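Local coordinates for transcriptional regulator of the TetR/AcrR family (Thermobifida fusca YX, PDB 3DCF), which probably acts as a DNA-binding transcriptional regulator, recognising cis-regulatory DNA through an N-terminal helix-turn-helix as a member of the TetR/AcrR family, at residues Y50-L54 and D55-D59; E76-L79 and F80-N84; L169-P173 and T174-A178. All blocks are in the same frame, centred on the assembly; numbering follows the deposited sequence.

Contact 1. Residues Y50-L54 and D55-D59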
ATOM      1  N   TYR A  50      19.181 -15.394   5.637  1.00 49.23           N
ATOM      2  CA  TYR A  50      19.292 -16.067   6.950  1.00 49.21           C
ATOM      3  C   TYR A  50      20.372 -17.156   7.031  1.00 48.58           C
ATOM      4  O   TYR A  50      20.811 -17.489   8.135  1.00 48.68           O
ATOM      5  CB  TYR A  50      17.932 -16.609   7.419  1.00 50.90           C
ATOM      6  CG  TYR A  50      16.872 -15.527   7.602  1.00 52.69           C
ATOM      7  CD1 TYR A  50      16.712 -14.848   8.830  1.00 54.47           C
ATOM      8  CD2 TYR A  50      16.024 -15.171   6.538  1.00 54.14           C
ATOM      9  CE1 TYR A  50      15.715 -13.827   8.985  1.00 54.37           C
ATOM     10  CE2 TYR A  50      15.030 -14.168   6.685  1.00 54.42           C
ATOM     11  CZ  TYR A  50      14.884 -13.503   7.899  1.00 53.88           C
ATOM     12  OH  TYR A  50      13.903 -12.540   7.989  1.00 55.62           O
ATOM     13  N   ALA A  51      20.776 -17.708   5.880  1.00 47.37           N
ATOM     14  CA  ALA A  51      21.855 -18.708   5.794  1.00 46.93           C
ATOM     15  C   ALA A  51      23.260 -18.076   5.651  1.00 46.23           C
ATOM     16  O   ALA A  51      24.271 -18.777   5.815  1.00 45.64           O
ATOM     17  CB  ALA A  51      21.592 -19.671   4.621  1.00 46.76           C
ATOM     18  N   THR A  52      23.313 -16.772   5.345  1.00 45.61           N
ATOM     19  CA  THR A  52      24.569 -16.017   5.134  1.00 45.30           C
ATOM     20  C   THR A  52      24.960 -15.192   6.363  1.00 44.48           C
ATOM     21  O   THR A  52      24.135 -14.453   6.872  1.00 45.01           O
ATOM     22  CB  THR A  52      24.408 -15.007   3.950  1.00 45.73           C
ATOM     23  OG1 THR A  52      23.863 -15.677   2.803  1.00 46.59           O
ATOM     24  CG2 THR A  52      25.746 -14.343   3.590  1.00 45.24           C
ATOM     25  N   SER A  53      26.213 -15.295   6.809  1.00 43.51           N
ATOM     26  CA  SER A  53      26.735 -14.508   7.954  1.00 42.73           C
ATOM     27  C   SER A  53      27.833 -13.524   7.502  1.00 41.75           C
ATOM     28  O   SER A  53      28.191 -13.492   6.308  1.00 41.11           O
ATOM     29  CB  SER A  53      27.286 -15.465   9.004  1.00 42.14           C
ATOM     30  OG  SER A  53      28.270 -16.304   8.443  1.00 43.62           O
ATOM     31  N   LEU A  54      28.338 -12.703   8.434  1.00 41.09           N
ATOM     32  CA  LEU A  54      29.483 -11.792   8.137  1.00 41.46           C
ATOM     33  C   LEU A  54      30.788 -12.554   7.858  1.00 40.81           C
ATOM     34  O   LEU A  54      31.650 -12.048   7.134  1.00 41.08           O
ATOM     35  CB  LEU A  54      29.719 -10.716   9.224  1.00 42.23           C
ATOM     36  CG  LEU A  54      29.018  -9.346   9.123  1.00 44.04           C
ATOM     37  CD1 LEU A  54      29.349  -8.505  10.366  1.00 45.70           C
ATOM     38  CD2 LEU A  54      29.423  -8.570   7.859  1.00 40.39           C
ATOM     39  N   ASP A  55      30.919 -13.747   8.441  1.00 40.26           N
ATOM     40  CA  ASP A  55      32.061 -14.665   8.202  1.00 40.21           C
ATOM     41  C   ASP A  55      32.106 -15.158   6.749  1.00 38.82           C
ATOM     42  O   ASP A  55      33.186 -15.287   6.178  1.00 38.26           O
ATOM     43  CB  ASP A  55      31.956 -15.884   9.124  1.00 40.99           C
ATOM     44  CG  ASP A  55      32.004 -15.509  10.584  1.00 45.60           C
ATOM     45  OD1 ASP A  55      33.126 -15.260  11.080  1.00 50.98           O
ATOM     46  OD2 ASP A  55      30.919 -15.470  11.225  1.00 51.34           O
ATOM     47  N   ASP A  56      30.928 -15.455   6.183  1.00 38.43           N
ATOM     48  CA  ASP A  56      30.781 -15.883   4.779  1.00 38.62           C
ATOM     49  C   ASP A  56      31.173 -14.775   3.787  1.00 38.15           C
ATOM     50  O   ASP A  56      31.868 -15.053   2.803  1.00 37.22           O
ATOM     51  CB  ASP A  56      29.335 -16.316   4.477  1.00 38.94           C
ATOM     52  CG  ASP A  56      28.899 -17.559   5.258  1.00 41.27           C
ATOM     53  OD1 ASP A  56      29.725 -18.475   5.463  1.00 45.91           O
ATOM     54  OD2 ASP A  56      27.706 -17.619   5.638  1.00 40.01           O
ATOM     55  N   ILE A  57      30.727 -13.539   4.057  1.00 38.08           N
ATOM     56  CA  ILE A  57      31.028 -12.351   3.212  1.00 38.51           C
ATOM     57  C   ILE A  57      32.534 -12.076   3.225  1.00 37.87           C
ATOM     58  O   ILE A  57      33.128 -11.898   2.166  1.00 37.35           O
ATOM     59  CB  ILE A  57      30.230 -11.076   3.658  1.00 38.99           C
ATOM     60  CG1 ILE A  57      28.714 -11.289   3.476  1.00 39.77           C
ATOM     61  CG2 ILE A  57      30.672  -9.836   2.863  1.00 37.69           C
ATOM     62  CD1 ILE A  57      27.841 -10.251   4.200  1.00 38.76           C
ATOM     63  N   ALA A  58      33.118 -12.063   4.429  1.00 38.22           N
ATOM     64  CA  ALA A  58      34.575 -11.912   4.646  1.00 38.44           C
ATOM     65  C   ALA A  58      35.391 -12.985   3.913  1.00 38.67           C
ATOM     66  O   ALA A  58      36.460 -12.686   3.383  1.00 38.10           O
ATOM     67  CB  ALA A  58      34.907 -11.955   6.140  1.00 37.47           C
ATOM     68  N   ASP A  59      34.885 -14.221   3.904  1.00 39.77           N
ATOM     69  CA  ASP A  59      35.528 -15.344   3.212  1.00 40.75           C
ATOM     70  C   ASP A  59      35.611 -15.125   1.684  1.00 41.09           C
ATOM     71  O   ASP A  59      36.702 -15.207   1.111  1.00 41.39           O
ATOM     72  CB  ASP A  59      34.789 -16.659   3.514  1.00 41.16           C
ATOM     73  CG  ASP A  59      35.497 -17.878   2.930  1.00 42.69           C
ATOM     74  OD1 ASP A  59      36.631 -18.148   3.357  1.00 48.92           O
ATOM     75  OD2 ASP A  59      34.919 -18.561   2.055  1.00 45.38           O
TER
HETATM   76  O   HOH W   1      26.648 -19.053   7.486  1.00 42.88           O

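Contact 2. Residues E76-L79 and F80-N84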
ATOM      1  N   GLU A  76      22.839  -6.969   9.241  1.00 42.75           N
ATOM      2  CA  GLU A  76      21.739  -5.999   9.146  1.00 42.49           C
ATOM      3  C   GLU A  76      22.270  -4.662   8.621  1.00 41.96           C
ATOM      4  O   GLU A  76      21.622  -4.030   7.782  1.00 41.84           O
ATOM      5  CB  GLU A  76      21.021  -5.798  10.502  1.00 43.07           C
ATOM      6  CG  GLU A  76      20.126  -6.983  10.976  1.00 47.54           C
ATOM      7  CD  GLU A  76      20.890  -8.239  11.452  1.00 53.85           C
ATOM      8  OE1 GLU A  76      21.989  -8.105  12.047  1.00 55.99           O
ATOM      9  OE2 GLU A  76      20.379  -9.367  11.240  1.00 57.62           O
ATOM     10  N   ASP A  77      23.441  -4.242   9.125  1.00 41.72           N
ATOM     11  CA  ASP A  77      24.127  -3.032   8.638  1.00 41.55           C
ATOM     12  C   ASP A  77      24.529  -3.179   7.160  1.00 41.22           C
ATOM     13  O   ASP A  77      24.561  -2.178   6.452  1.00 42.36           O
ATOM     14  CB  ASP A  77      25.376  -2.681   9.483  1.00 42.25           C
ATOM     15  CG  ASP A  77      25.041  -2.302  10.930  1.00 45.80           C
ATOM     16  OD1 ASP A  77      24.020  -1.604  11.159  1.00 48.91           O
ATOM     17  OD2 ASP A  77      25.813  -2.690  11.846  1.00 48.94           O
ATOM     18  N   VAL A  78      24.849  -4.407   6.713  1.00 39.95           N
ATOM     19  CA  VAL A  78      25.143  -4.683   5.292  1.00 39.46           C
ATOM     20  C   VAL A  78      23.849  -4.571   4.478  1.00 38.30           C
ATOM     21  O   VAL A  78      23.856  -3.992   3.389  1.00 36.98           O
ATOM     22  CB  VAL A  78      25.784  -6.076   5.045  1.00 39.40           C
ATOM     23  CG1 VAL A  78      26.078  -6.265   3.570  1.00 38.11           C
ATOM     24  CG2 VAL A  78      27.077  -6.235   5.851  1.00 38.98           C
ATOM     25  N   LEU A  79      22.750  -5.106   5.018  1.00 38.23           N
ATOM     26  CA  LEU A  79      21.452  -5.024   4.349  1.00 38.91           C
ATOM     27  C   LEU A  79      20.945  -3.570   4.187  1.00 39.53           C
ATOM     28  O   LEU A  79      20.361  -3.241   3.139  1.00 39.72           O
ATOM     29  CB  LEU A  79      20.412  -5.894   5.045  1.00 39.03           C
ATOM     30  CG  LEU A  79      19.078  -6.112   4.303  1.00 39.19           C
ATOM     31  CD1 LEU A  79      19.236  -6.653   2.865  1.00 38.38           C
ATOM     32  CD2 LEU A  79      18.213  -7.051   5.130  1.00 38.81           C
ATOM     33  N   PHE A  80      21.181  -2.717   5.193  1.00 39.20           N
ATOM     34  CA  PHE A  80      20.846  -1.281   5.100  1.00 38.78           C
ATOM     35  C   PHE A  80      21.615  -0.629   3.940  1.00 38.28           C
ATOM     36  O   PHE A  80      21.019   0.055   3.101  1.00 38.51           O
ATOM     37  CB  PHE A  80      21.145  -0.543   6.416  1.00 39.87           C
ATOM     38  CG  PHE A  80      20.987   0.958   6.317  1.00 39.80           C
ATOM     39  CD1 PHE A  80      19.711   1.540   6.318  1.00 40.15           C
ATOM     40  CD2 PHE A  80      22.113   1.793   6.199  1.00 41.71           C
ATOM     41  CE1 PHE A  80      19.553   2.947   6.200  1.00 42.45           C
ATOM     42  CE2 PHE A  80      21.975   3.195   6.085  1.00 41.11           C
ATOM     43  CZ  PHE A  80      20.690   3.776   6.092  1.00 42.50           C
ATOM     44  N   ALA A  81      22.931  -0.853   3.915  1.00 37.30           N
ATOM     45  CA  ALA A  81      23.819  -0.355   2.865  1.00 36.42           C
ATOM     46  C   ALA A  81      23.344  -0.735   1.451  1.00 36.07           C
ATOM     47  O   ALA A  81      23.386   0.108   0.555  1.00 35.64           O
ATOM     48  CB  ALA A  81      25.242  -0.854   3.099  1.00 35.48           C
ATOM     49  N   ILE A  82      22.894  -1.985   1.272  1.00 36.11           N
ATOM     50  CA  ILE A  82      22.345  -2.473  -0.021  1.00 36.96           C
ATOM     51  C   ILE A  82      21.062  -1.719  -0.405  1.00 37.24           C
ATOM     52  O   ILE A  82      20.912  -1.298  -1.563  1.00 36.73           O
ATOM     53  CB  ILE A  82      22.033  -4.006  -0.018  1.00 37.08           C
ATOM     54  CG1 ILE A  82      23.313  -4.832   0.118  1.00 37.84           C
ATOM     55  CG2 ILE A  82      21.326  -4.450  -1.321  1.00 35.84           C
ATOM     56  CD1 ILE A  82      23.039  -6.291   0.459  1.00 37.38           C
ATOM     57  N   VAL A  83      20.162  -1.552   0.569  1.00 37.55           N
ATOM     58  CA  VAL A  83      18.898  -0.824   0.362  1.00 37.87           C
ATOM     59  C   VAL A  83      19.124   0.680   0.130  1.00 38.24           C
ATOM     60  O   VAL A  83      18.479   1.257  -0.754  1.00 37.64           O
ATOM     61  CB  VAL A  83      17.904  -1.029   1.527  1.00 37.85           C
ATOM     62  CG1 VAL A  83      16.613  -0.215   1.302  1.00 36.07           C
ATOM     63  CG2 VAL A  83      17.585  -2.519   1.688  1.00 38.26           C
ATOM     64  N   ASN A  84      20.022   1.304   0.907  1.00 38.78           N
ATOM     65  CA  ASN A  84      20.312   2.748   0.743  1.00 38.92           C
ATOM     66  C   ASN A  84      20.937   3.037  -0.629  1.00 38.70           C
ATOM     67  O   ASN A  84      20.658   4.082  -1.214  1.00 39.14           O
ATOM     68  CB  ASN A  84      21.179   3.312   1.892  1.00 39.44           C
ATOM     69  CG  ASN A  84      21.148   4.863   1.983  1.00 40.05           C
ATOM     70  OD1 ASN A  84      20.246   5.528   1.462  1.00 45.92           O
ATOM     71  ND2 ASN A  84      22.138   5.430   2.679  1.00 42.68           N
TER

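Contact 3. Residues L169-P173 and T174-A178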
ATOM      1  N   LEU A 169      -5.412  17.149 -14.821  1.00 40.48           N
ATOM      2  CA  LEU A 169      -6.684  17.215 -14.057  1.00 40.27           C
ATOM      3  C   LEU A 169      -6.513  18.089 -12.822  1.00 40.42           C
ATOM      4  O   LEU A 169      -5.569  17.885 -12.048  1.00 40.90           O
ATOM      5  CB  LEU A 169      -7.165  15.822 -13.603  1.00 40.29           C
ATOM      6  CG  LEU A 169      -8.549  15.753 -12.914  1.00 40.57           C
ATOM      7  CD1 LEU A 169      -9.663  16.038 -13.912  1.00 38.74           C
ATOM      8  CD2 LEU A 169      -8.777  14.417 -12.247  1.00 39.23           C
ATOM      9  N   ASP A 170      -7.437  19.032 -12.642  1.00 40.54           N
ATOM     10  CA  ASP A 170      -7.367  20.001 -11.548  1.00 40.56           C
ATOM     11  C   ASP A 170      -7.808  19.358 -10.210  1.00 40.58           C
ATOM     12  O   ASP A 170      -8.967  19.443  -9.809  1.00 40.90           O
ATOM     13  CB  ASP A 170      -8.162  21.292 -11.902  1.00 40.93           C
ATOM     14  CG  ASP A 170      -7.758  22.532 -11.058  1.00 42.31           C
ATOM     15  OD1 ASP A 170      -7.271  22.425  -9.902  1.00 45.59           O
ATOM     16  OD2 ASP A 170      -7.948  23.656 -11.578  1.00 49.09           O
ATOM     17  N   VAL A 171      -6.846  18.690  -9.569  1.00 40.09           N
ATOM     18  CA  VAL A 171      -6.970  18.120  -8.208  1.00 39.16           C
ATOM     19  C   VAL A 171      -5.722  18.566  -7.438  1.00 37.79           C
ATOM     20  O   VAL A 171      -4.715  18.915  -8.052  1.00 37.52           O
ATOM     21  CB  VAL A 171      -7.081  16.554  -8.195  1.00 39.16           C
ATOM     22  CG1 VAL A 171      -8.323  16.089  -8.973  1.00 37.54           C
ATOM     23  CG2 VAL A 171      -5.808  15.882  -8.748  1.00 37.80           C
ATOM     24  N   ASP A 172      -5.794  18.555  -6.110  1.00 37.11           N
ATOM     25  CA  ASP A 172      -4.671  18.941  -5.251  1.00 36.78           C
ATOM     26  C   ASP A 172      -3.416  18.107  -5.607  1.00 36.65           C
ATOM     27  O   ASP A 172      -3.527  16.887  -5.687  1.00 37.19           O
ATOM     28  CB  ASP A 172      -5.060  18.746  -3.774  1.00 37.31           C
ATOM     29  CG  ASP A 172      -3.926  19.062  -2.812  1.00 38.65           C
ATOM     30  OD1 ASP A 172      -3.125  18.149  -2.529  1.00 41.15           O
ATOM     31  OD2 ASP A 172      -3.859  20.213  -2.324  1.00 42.23           O
ATOM     32  N   PRO A 173      -2.249  18.752  -5.859  1.00 36.71           N
ATOM     33  CA  PRO A 173      -0.984  18.035  -6.175  1.00 36.53           C
ATOM     34  C   PRO A 173      -0.568  16.919  -5.207  1.00 36.17           C
ATOM     35  O   PRO A 173      -0.089  15.867  -5.658  1.00 36.21           O
ATOM     36  CB  PRO A 173       0.072  19.150  -6.143  1.00 36.33           C
ATOM     37  CG  PRO A 173      -0.646  20.367  -6.470  1.00 36.75           C
ATOM     38  CD  PRO A 173      -2.035  20.212  -5.889  1.00 37.15           C
ATOM     39  N   THR A 174      -0.754  17.154  -3.903  1.00 35.49           N
ATOM     40  CA  THR A 174      -0.407  16.167  -2.873  1.00 35.32           C
ATOM     41  C   THR A 174      -1.257  14.901  -2.990  1.00 34.74           C
ATOM     42  O   THR A 174      -0.722  13.805  -2.863  1.00 35.01           O
ATOM     43  CB  THR A 174      -0.522  16.739  -1.436  1.00 35.76           C
ATOM     44  OG1 THR A 174       0.094  18.029  -1.394  1.00 38.48           O
ATOM     45  CG2 THR A 174       0.149  15.812  -0.423  1.00 36.37           C
ATOM     46  N   VAL A 175      -2.558  15.059  -3.246  1.00 34.76           N
ATOM     47  CA  VAL A 175      -3.493  13.919  -3.409  1.00 34.63           C
ATOM     48  C   VAL A 175      -3.209  13.109  -4.681  1.00 34.41           C
ATOM     49  O   VAL A 175      -3.243  11.876  -4.640  1.00 34.72           O
ATOM     50  CB  VAL A 175      -4.984  14.370  -3.426  1.00 34.86           C
ATOM     51  CG1 VAL A 175      -5.942  13.160  -3.682  1.00 33.28           C
ATOM     52  CG2 VAL A 175      -5.335  15.082  -2.127  1.00 34.36           C
ATOM     53  N   ALA A 176      -2.954  13.803  -5.797  1.00 33.10           N
ATOM     54  CA  ALA A 176      -2.626  13.145  -7.064  1.00 32.35           C
ATOM     55  C   ALA A 176      -1.337  12.348  -6.927  1.00 31.62           C
ATOM     56  O   ALA A 176      -1.333  11.163  -7.212  1.00 31.72           O
ATOM     57  CB  ALA A 176      -2.507  14.160  -8.219  1.00 32.01           C
ATOM     58  N   THR A 177      -0.284  13.005  -6.435  1.00 30.95           N
ATOM     59  CA  THR A 177       1.061  12.409  -6.254  1.00 31.22           C
ATOM     60  C   THR A 177       1.069  11.132  -5.376  1.00 31.23           C
ATOM     61  O   THR A 177       1.638  10.112  -5.791  1.00 32.45           O
ATOM     62  CB  THR A 177       2.062  13.480  -5.710  1.00 31.34           C
ATOM     63  OG1 THR A 177       2.051  14.604  -6.595  1.00 32.39           O
ATOM     64  CG2 THR A 177       3.505  12.938  -5.560  1.00 29.41           C
ATOM     65  N   ALA A 178       0.429  11.185  -4.206  1.00 30.21           N
ATOM     66  CA  ALA A 178       0.315  10.016  -3.298  1.00 30.52           C
ATOM     67  C   ALA A 178      -0.551   8.889  -3.880  1.00 30.36           C
ATOM     68  O   ALA A 178      -0.271   7.705  -3.638  1.00 30.52           O
ATOM     69  CB  ALA A 178      -0.229  10.435  -1.907  1.00 29.82           C
TER

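Contact 1. Residues Y50-L54 and D55-D59
Asp56 turns its carboxylate back onto Ser53: Asp56 OD2 accepts the backbone N-H of Ser53 at 3.0 Å, in a fairly straight bond. The donor comes from the anti side of OD2, away from OD1, but stands 33° out of the carboxylate plane. This reach follows from the first torsion of Asp56: CG lies beside its own backbone N and anti to the carbonyl carbon (chi1 -65°), which swings the acid toward the preceding turn. Ser53 OG, tucked between its backbone N and carbonyl carbon (chi1 56°), adds a weak hydrogen bond to Asp56 OD2 at 3.1 Å. A water also donates to Asp56 OD2, and its second hydrogen bond goes to Ala51 O at 2.9 Å. Lys47, just after helix 31-46, adds a salt bridge to the same carboxylate oxygen. Ser53 is the N-cap of helix 54-61, which opens the predicted helix-turn-helix, and the bond from its N-H to Asp56 is the half of a capping box made by the side chain three residues on. With alanine in place of Asp56, the Ser53 N-H and the Lys47 ammonium would probably lose this acceptor, and the helix start would be less firmly fixed. On the buried side, the side chains of Thr52 and Asp56 cross obliquely, Thr52 CG2 4.2 Å from Asp56 CB, while Thr52 OG1 is bonded to Gly48 O. Ile57 lays CG1 against Ser53 O at 3.6 Å, and its CD1 meets Leu54 CD2 at 4.3 Å. Ile57 leans further onto Ala40 and Leu43 of helix 31-46, and Leu54 onto Ile68 of helix 65-71. Ala58 N donates to Leu54 O, the carbonyl one helical turn back, at 3.1 Å.

Contact 2. Residues E76-L79 and F80-N84
The ring of Phe80, whose CB rests 3.8 Å from Glu76 O, carries Asn84 CB over one face, 4.2 Å above the plane and offset toward the rim. With CG anti to the backbone N (chi1 173°), the ring stands out from helix 75-98 to pack on Arg140 and Met144 of helix 138-164. Asp77 OD1 forms a salt bridge with Arg140, and Glu76 OE2 a hydrogen bond with Tyr49 OH. Between the segments run four successive helical bonds, the shortest from Phe80 N to Glu76 O at 2.9 Å; Ala81 N approaches Asp77 O from above the carbonyl plane, 37° out of it. Ile82 CG1 lies 3.4 Å from Val78 O, its CD1 continuing back to Val78 CG1 at 4.3 Å, and Val83 CG2 presses to 3.2 Å from Leu79 O. Val78 packs on Ala40, and Ile82 on Ile37, Thr41 and Phe44, of helix 31-46, whereas Leu79 and Val83 meet Leu128 of helix 123-130. These neighbours fit a helix that, as in TetR relatives, probably runs from the predicted helix-turn-helix part into the C-terminal domain. The carbonyls of Glu76 to Leu79 are taken up by backbone N-H groups; the Asp77 charge is probably offset by Arg140.

Contact 3. Residues L169-P173 and T174-A178
Capping bonds come first: Asp172, the N-cap of helix 173-185, turns OD1 to Val175 N at 3.2 Å through its anti lone pair and takes a second, weak bond from Thr174 N. CG anti to the backbone N (chi1 177°) places the carboxylate alongside Thr174, both side chains pointing the same way, with Asp172 OD1 3.2 Å from Thr174 CB. Among the carbonyls, Asp172 O receives Ala176 N nearly along its C=O axis at 3.1 Å. Pro173 O is gripped twice by Thr177, whose N at 3.0 Å and OG1 at 2.7 Å arrive from opposite faces of the carbonyl plane. Apolar contact is slighter: Val171 CG2 meets Ala176 CB at 3.8 Å, next to Tyr159 of helix 138-164, and Val175 packs on Leu197 of the second subunit. Polar bonds link the subunits: Asp172 OD2 forms a salt bridge with Arg196 of the second subunit, and Gln205 of that subunit accepts from Asp172 N. The two oxygens of Asp172 therefore divide their work, OD1 closing the helix start and OD2 joining the dimer; the negative charge there would suit both the helix N-terminus and the arginine.

In the fold
Contacts 1 and 2 belong to the N-terminal tetR-family region, which probably binds DNA, and share helix 31-46 as a neighbour; they touch where Leu54 CD2 meets Val78 CG2 at 3.9 Å. Contact 3 lies on the opposite side of the chain's centre, in the C-terminal domain, its centre about 46 Å from that of contact 1. Contact 1 sets exposed Asp55 beside buried Leu54 and Ile57, contact 2 exposed Glu76 beside buried Val78 and Ala81; contact 3 has no exposed residue among those that touch. Contacts 1 and 3 both start a helix with an aspartate, whereas contact 2 runs within one. Asp56 and Asp77 form salt bridges within the chain, Asp172 with the second subunit.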